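PDB 3PNR: PbICP-C from Plasmodium berghei, which probably inhibits cysteine peptidases, as the C-terminal domain of a falstatin-type inhibitor, and is bound here to another protein. Local coordinates for residues G34-T40 with T174-K180; Q104-Y108 with R148-V152. All blocks are in the same frame, centred on the assembly; numbering follows the deposited sequence.

Contact 1: G34-T40 with T174-K180; sequences GNISNQT and TSGANTK
The carboxamide of Asn178 bonds to both the N-H and the carbonyl of Ser37. OD1 of Asn178 accepts from Ser37 N at 3.0 Å in a nearly straight bond (170° at the hydrogen), and ND2 of Asn178 donates to Ser37 O at 3.1 Å, an acceptor lying close to the amide plane. Two bonds to a single residue leave the amide little rotational freedom. Over one of its faces lies Ile36, whose CD1 comes within 3.6 Å of Asn178 CB; CG2 rests over the same face, nearer the nitrogen. CG1 stands anti to the carbonyl carbon, and a further turn at chi2 (-47°) sets CD1 over the amide face.

The strand order and the falstatin family are consistent with a chagasin-like, immunoglobulin-type sandwich, in which a crossover passes from one sheet to the other: residues 34-40 link strand 29-33 to strand 41-49, while 174-180 lead out of a long turn into strand 178-186. At the turn, Gly176, with positive phi, lays its CA against Asn38 O at 3.5 Å. Thr40 OG1 receives two weak bonds, from the backbone N of Gly176 and of Ala177, and Thr40 CA makes a C-H...O contact with Ala177 O at 3.3 Å. Farther along, the bent Lys180 brings CE to 4.1 Å from Gly34 CA.

A second shell sets these groups. Asn41 ND2 adds a third bond to the Asn178 amide, at OD1, and ND2 of Asn178 also reaches Gly176 O weakly. Ser37 OG accepts from Gln39 N at 3.1 Å, an ST turn that shapes the crossover itself. Glu43 takes the Lys180 ammonium in a salt bridge, and Asn38 OD1 is hydrogen-bonded to a polar side chain on the chain of a bound partner protein.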
loop_
_atom_site.group_PDB
_atom_site.type_symbol
_atom_site.label_atom_id
_atom_site.label_comp_id
_atom_site.label_asym_id
_atom_site.label_seq_id
_atom_site.Cartn_x
_atom_site.Cartn_y
_atom_site.Cartn_z
ATOM N N GLY B 34 -19.372 0.001 0.609
ATOM C CA GLY B 34 -20.272 0.114 -0.522
ATOM C C GLY B 34 -19.416 -0.003 -1.772
ATOM O O GLY B 34 -18.299 0.511 -1.797
ATOM N N ASN B 35 -19.925 -0.681 -2.798
ATOM C CA ASN B 35 -19.158 -0.966 -4.017
ATOM C C ASN B 35 -18.224 0.157 -4.455
ATOM O O ASN B 35 -18.674 1.218 -4.887
ATOM C CB ASN B 35 -20.089 -1.343 -5.172
ATOM C CG ASN B 35 -20.693 -2.729 -5.008
ATOM O OD1 ASN B 35 -20.772 -3.258 -3.896
ATOM N ND2 ASN B 35 -21.124 -3.323 -6.119
ATOM N N ILE B 36 -16.921 -0.091 -4.351
ATOM C CA ILE B 36 -15.918 0.916 -4.695
ATOM C C ILE B 36 -15.549 0.900 -6.178
ATOM O O ILE B 36 -15.316 -0.155 -6.765
ATOM C CB ILE B 36 -14.636 0.761 -3.850
ATOM C CG1 ILE B 36 -14.891 1.199 -2.404
ATOM C CG2 ILE B 36 -13.496 1.561 -4.458
ATOM C CD1 ILE B 36 -15.616 2.515 -2.284
ATOM N N SER B 37 -15.496 2.085 -6.771
ATOM C CA SER B 37 -15.181 2.237 -8.186
ATOM C C SER B 37 -13.866 3.006 -8.371
ATOM O O SER B 37 -13.344 3.591 -7.421
ATOM C CB SER B 37 -16.331 2.955 -8.896
ATOM O OG SER B 37 -15.896 3.524 -10.119
ATOM N N ASN B 38 -13.327 3.002 -9.586
ATOM C CA ASN B 38 -12.113 3.771 -9.860
ATOM C C ASN B 38 -12.375 5.210 -10.315
ATOM O O ASN B 38 -11.480 6.053 -10.298
ATOM C CB ASN B 38 -11.193 3.032 -10.835
ATOM C CG ASN B 38 -10.267 2.055 -10.126
ATOM O OD1 ASN B 38 -9.046 2.236 -10.114
ATOM N ND2 ASN B 38 -10.849 1.024 -9.509
ATOM N N GLN B 39 -13.609 5.491 -10.713
ATOM C CA GLN B 39 -13.985 6.856 -11.036
ATOM C C GLN B 39 -14.601 7.518 -9.811
ATOM O O GLN B 39 -15.298 6.879 -9.019
ATOM C CB GLN B 39 -14.969 6.885 -12.201
ATOM C CG GLN B 39 -14.489 6.142 -13.432
ATOM C CD GLN B 39 -15.626 5.793 -14.371
ATOM O OE1 GLN B 39 -16.640 6.492 -14.422
ATOM N NE2 GLN B 39 -15.467 4.703 -15.120
ATOM N N THR B 40 -14.318 8.803 -9.659
ATOM C CA THR B 40 -14.901 9.610 -8.603
ATOM C C THR B 40 -16.419 9.571 -8.683
ATOM O O THR B 40 -16.997 9.800 -9.746
ATOM C CB THR B 40 -14.440 11.064 -8.738
ATOM O OG1 THR B 40 -13.012 11.121 -8.605
ATOM C CG2 THR B 40 -15.095 11.935 -7.679
ATOM N N THR B 174 -8.683 14.039 -5.680
ATOM C CA THR B 174 -9.523 13.983 -6.875
ATOM C C THR B 174 -9.438 12.619 -7.557
ATOM O O THR B 174 -10.304 12.256 -8.348
ATOM C CB THR B 174 -9.149 15.090 -7.869
ATOM O OG1 THR B 174 -7.724 15.151 -7.993
ATOM C CG2 THR B 174 -9.658 16.439 -7.373
ATOM N N SER B 175 -8.397 11.863 -7.228
ATOM C CA SER B 175 -8.179 10.559 -7.831
ATOM C C SER B 175 -9.116 9.503 -7.270
ATOM O O SER B 175 -8.769 8.798 -6.327
ATOM C CB SER B 175 -6.724 10.110 -7.631
ATOM O OG SER B 175 -5.802 11.111 -8.046
ATOM N N GLY B 176 -10.307 9.402 -7.849
ATOM C CA GLY B 176 -11.207 8.290 -7.585
ATOM C C GLY B 176 -11.834 8.264 -6.209
ATOM O O GLY B 176 -11.953 7.199 -5.595
ATOM N N ALA B 177 -12.252 9.431 -5.729
ATOM C CA ALA B 177 -12.935 9.532 -4.443
ATOM C C ALA B 177 -14.364 8.987 -4.502
ATOM O O ALA B 177 -15.172 9.433 -5.318
ATOM C CB ALA B 177 -12.930 10.980 -3.942
ATOM N N ASN B 178 -14.655 8.008 -3.644
ATOM C CA ASN B 178 -15.996 7.446 -3.514
ATOM C C ASN B 178 -16.692 8.032 -2.285
ATOM O O ASN B 178 -16.316 7.739 -1.145
ATOM C CB ASN B 178 -15.950 5.919 -3.377
ATOM C CG ASN B 178 -15.559 5.217 -4.667
ATOM O OD1 ASN B 178 -16.348 4.461 -5.235
ATOM N ND2 ASN B 178 -14.334 5.450 -5.128
ATOM N N THR B 179 -17.717 8.846 -2.517
ATOM C CA THR B 179 -18.370 9.562 -1.433
ATOM C C THR B 179 -19.721 8.955 -1.093
ATOM O O THR B 179 -20.515 8.652 -1.986
ATOM C CB THR B 179 -18.526 11.032 -1.797
ATOM O OG1 THR B 179 -17.256 11.536 -2.245
ATOM C CG2 THR B 179 -19.013 11.837 -0.604
ATOM N N LYS B 180 -19.963 8.751 0.200
ATOM C CA LYS B 180 -21.241 8.228 0.676
ATOM C C LYS B 180 -21.971 9.237 1.559
ATOM O O LYS B 180 -21.522 9.543 2.664
ATOM C CB LYS B 180 -21.057 6.927 1.458
ATOM C CG LYS B 180 -20.265 5.842 0.740
ATOM C CD LYS B 180 -20.806 5.513 -0.645
ATOM C CE LYS B 180 -20.231 4.188 -1.142
ATOM N NZ LYS B 180 -19.968 4.204 -2.611
#

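Contact 2: Q104-Y108 with R148-V152. With CD (cadmium ion), chain G.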
loop_
_atom_site.group_PDB
_atom_site.type_symbol
_atom_site.label_atom_id
_atom_site.label_comp_id
_atom_site.label_asym_id
_atom_site.label_seq_id
_atom_site.Cartn_x
_atom_site.Cartn_y
_atom_site.Cartn_z
ATOM N N GLN B 104 -15.735 9.176 13.774
ATOM C CA GLN B 104 -14.811 8.919 12.671
ATOM C C GLN B 104 -14.641 7.415 12.494
ATOM O O GLN B 104 -14.569 6.679 13.480
ATOM C CB GLN B 104 -13.448 9.561 12.944
ATOM C CG GLN B 104 -13.407 11.068 12.751
ATOM C CD GLN B 104 -13.528 11.480 11.290
ATOM O OE1 GLN B 104 -13.361 10.665 10.380
ATOM N NE2 GLN B 104 -13.822 12.753 11.063
ATOM N N PRO B 105 -14.585 6.944 11.237
ATOM C CA PRO B 105 -14.426 5.496 11.059
ATOM C C PRO B 105 -13.149 4.989 11.733
ATOM O O PRO B 105 -12.127 5.677 11.715
ATOM C CB PRO B 105 -14.353 5.331 9.534
ATOM C CG PRO B 105 -15.042 6.542 8.985
ATOM C CD PRO B 105 -14.706 7.655 9.951
ATOM N N LYS B 106 -13.231 3.815 12.353
ATOM C CA LYS B 106 -12.069 3.182 12.969
ATOM C C LYS B 106 -12.003 1.695 12.628
ATOM O O LYS B 106 -12.969 1.124 12.116
ATOM C CB LYS B 106 -12.040 3.421 14.482
ATOM C CG LYS B 106 -11.561 4.827 14.845
ATOM C CD LYS B 106 -11.433 5.039 16.350
ATOM C CE LYS B 106 -10.948 6.458 16.666
ATOM N NZ LYS B 106 -10.995 6.783 18.125
ATOM N N LYS B 107 -10.853 1.086 12.906
ATOM C CA LYS B 107 -10.557 -0.281 12.482
ATOM C C LYS B 107 -11.640 -1.302 12.822
ATOM O O LYS B 107 -12.119 -1.370 13.957
ATOM C CB LYS B 107 -9.229 -0.748 13.084
ATOM C CG LYS B 107 -8.059 0.195 12.856
ATOM C CD LYS B 107 -6.743 -0.413 13.344
ATOM C CE LYS B 107 -5.543 0.346 12.783
ATOM N NZ LYS B 107 -4.246 -0.344 13.050
ATOM N N TYR B 108 -12.011 -2.095 11.822
ATOM C CA TYR B 108 -12.820 -3.294 12.026
ATOM C C TYR B 108 -14.023 -3.059 12.932
ATOM O O TYR B 108 -15.153 -3.384 12.569
ATOM C CB TYR B 108 -11.936 -4.416 12.577
ATOM C CG TYR B 108 -12.684 -5.576 13.181
ATOM C CD1 TYR B 108 -13.385 -6.472 12.382
ATOM C CD2 TYR B 108 -12.672 -5.791 14.554
ATOM C CE1 TYR B 108 -14.065 -7.543 12.935
ATOM C CE2 TYR B 108 -13.348 -6.858 15.116
ATOM C CZ TYR B 108 -14.043 -7.731 14.303
ATOM O OH TYR B 108 -14.718 -8.790 14.865
ATOM N N ARG B 148 -12.015 -3.662 6.598
ATOM C CA ARG B 148 -13.238 -3.232 7.280
ATOM C C ARG B 148 -13.031 -2.053 8.235
ATOM O O ARG B 148 -12.125 -2.069 9.071
ATOM C CB ARG B 148 -13.860 -4.398 8.050
ATOM C CG ARG B 148 -14.664 -5.360 7.190
ATOM C CD ARG B 148 -15.399 -6.384 8.049
ATOM N NE ARG B 148 -16.147 -7.349 7.244
ATOM C CZ ARG B 148 -16.715 -8.449 7.731
ATOM N NH1 ARG B 148 -16.623 -8.731 9.025
ATOM N NH2 ARG B 148 -17.374 -9.270 6.922
ATOM N N MET B 149 -13.877 -1.033 8.115
ATOM C CA MET B 149 -13.869 0.072 9.073
ATOM C C MET B 149 -15.296 0.450 9.491
ATOM O O MET B 149 -16.229 0.332 8.699
ATOM C CB MET B 149 -13.083 1.276 8.528
ATOM C CG MET B 149 -11.585 1.193 8.830
ATOM S SD MET B 149 -10.703 2.753 8.670
ATOM C CE MET B 149 -9.608 2.652 10.084
ATOM N N ARG B 150 -15.467 0.894 10.734
ATOM C CA ARG B 150 -16.812 1.110 11.285
ATOM C C ARG B 150 -17.078 2.518 11.823
ATOM O O ARG B 150 -16.277 3.060 12.587
ATOM C CB ARG B 150 -17.101 0.088 12.389
ATOM C CG ARG B 150 -18.487 0.222 13.006
ATOM C CD ARG B 150 -18.743 -0.857 14.050
ATOM N NE ARG B 150 -18.899 -2.185 13.462
ATOM C CZ ARG B 150 -20.071 -2.770 13.248
ATOM N NH1 ARG B 150 -21.190 -2.145 13.575
ATOM N NH2 ARG B 150 -20.128 -3.982 12.710
ATOM N N SER B 151 -18.213 3.099 11.429
ATOM C CA SER B 151 -18.680 4.360 12.021
ATOM C C SER B 151 -20.001 4.197 12.792
ATOM O O SER B 151 -20.828 3.334 12.474
ATOM C CB SER B 151 -18.807 5.470 10.968
ATOM O OG SER B 151 -19.050 6.739 11.570
ATOM N N VAL B 152 -20.187 5.044 13.803
ATOM C CA VAL B 152 -21.327 4.947 14.709
ATOM C C VAL B 152 -22.246 6.169 14.641
ATOM O O VAL B 152 -21.800 7.307 14.836
ATOM C CB VAL B 152 -20.845 4.774 16.158
ATOM C CG1 VAL B 152 -22.028 4.675 17.103
ATOM C CG2 VAL B 152 -19.956 3.550 16.266
HETATM CD CD CD G . -8.459 1.933 7.449
HETATM O O HOH W 1 -7.000 0.811 9.308
HETATM O O HOH W 2 -9.907 3.097 5.617
#
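Lys106 and Arg150 form a hydrogen-bonded antiparallel pair, and with it strand 100-107 joins strand 146-155 in the five-stranded sheet of an immunoglobulin-like sandwich, consistent with the chagasin-like fold of cysteine peptidase inhibitors. Among the backbone bonds, Arg150 N to Lys106 O is 2.9 Å and Lys106 N to Arg150 O is 3.1 Å, the reciprocal pair of bonds that defines a hydrogen-bonded antiparallel site. Tyr108 N bonds Arg148 O at 2.8 Å. C-H...O contacts fill in between: Pro105 CA approaches Arg150 O, and Met149 CA approaches Lys106 O.

Apolar contact is modest. Pro105 CB meets Met149 CB at 4.4 Å, and the same proline packs on Trp69 and Leu71 of the facing sheet, which places it in the interior of the sandwich. Lys107 and Met149 are a non-hydrogen-bonded pair with diverging side chains, yet the bend at the end of the methionine (chi3 140°) returns CE to 3.5 Å from Lys107 N.

Metal coordination gives Met149 a second role. Its SD binds cadmium at 2.7 Å, a soft thioether on a soft metal, together with two waters and an acidic side chain on the chain of a bound partner protein, so the ion bridges the two molecules.

Arg150 NH2 forms a salt bridge with Asp58 of the neighbouring strand 54-62, from a side chain on the same sheet face as that of Lys106. CG stands anti to the backbone N (chi1 -179°) and the chain bends at chi3, leaving Tyr108 O at the guanidinium edge, near its plane and 4.0 Å from Arg150 NE.

How the contacts relate
From the N terminus, strand 29-33 belongs to the five-stranded sheet; residues 34-40 then cross to the four-stranded sheet, where strand 41-49 begins. There contact 1 meets the approach to strand 178-186 and closes a loop spanning nearly the whole domain. Nested within it, contact 2 pairs strands 100-107 and 146-155 inside the five-stranded sheet, and its shorter loop contains the unmodelled residues 109-139. Contact 1 thus ties the crossover between sheets to the C-terminal strand, whereas contact 2 joins neighbours of one sheet. Their centres lie 18 Å apart and they do not touch, yet each reaches the partner protein.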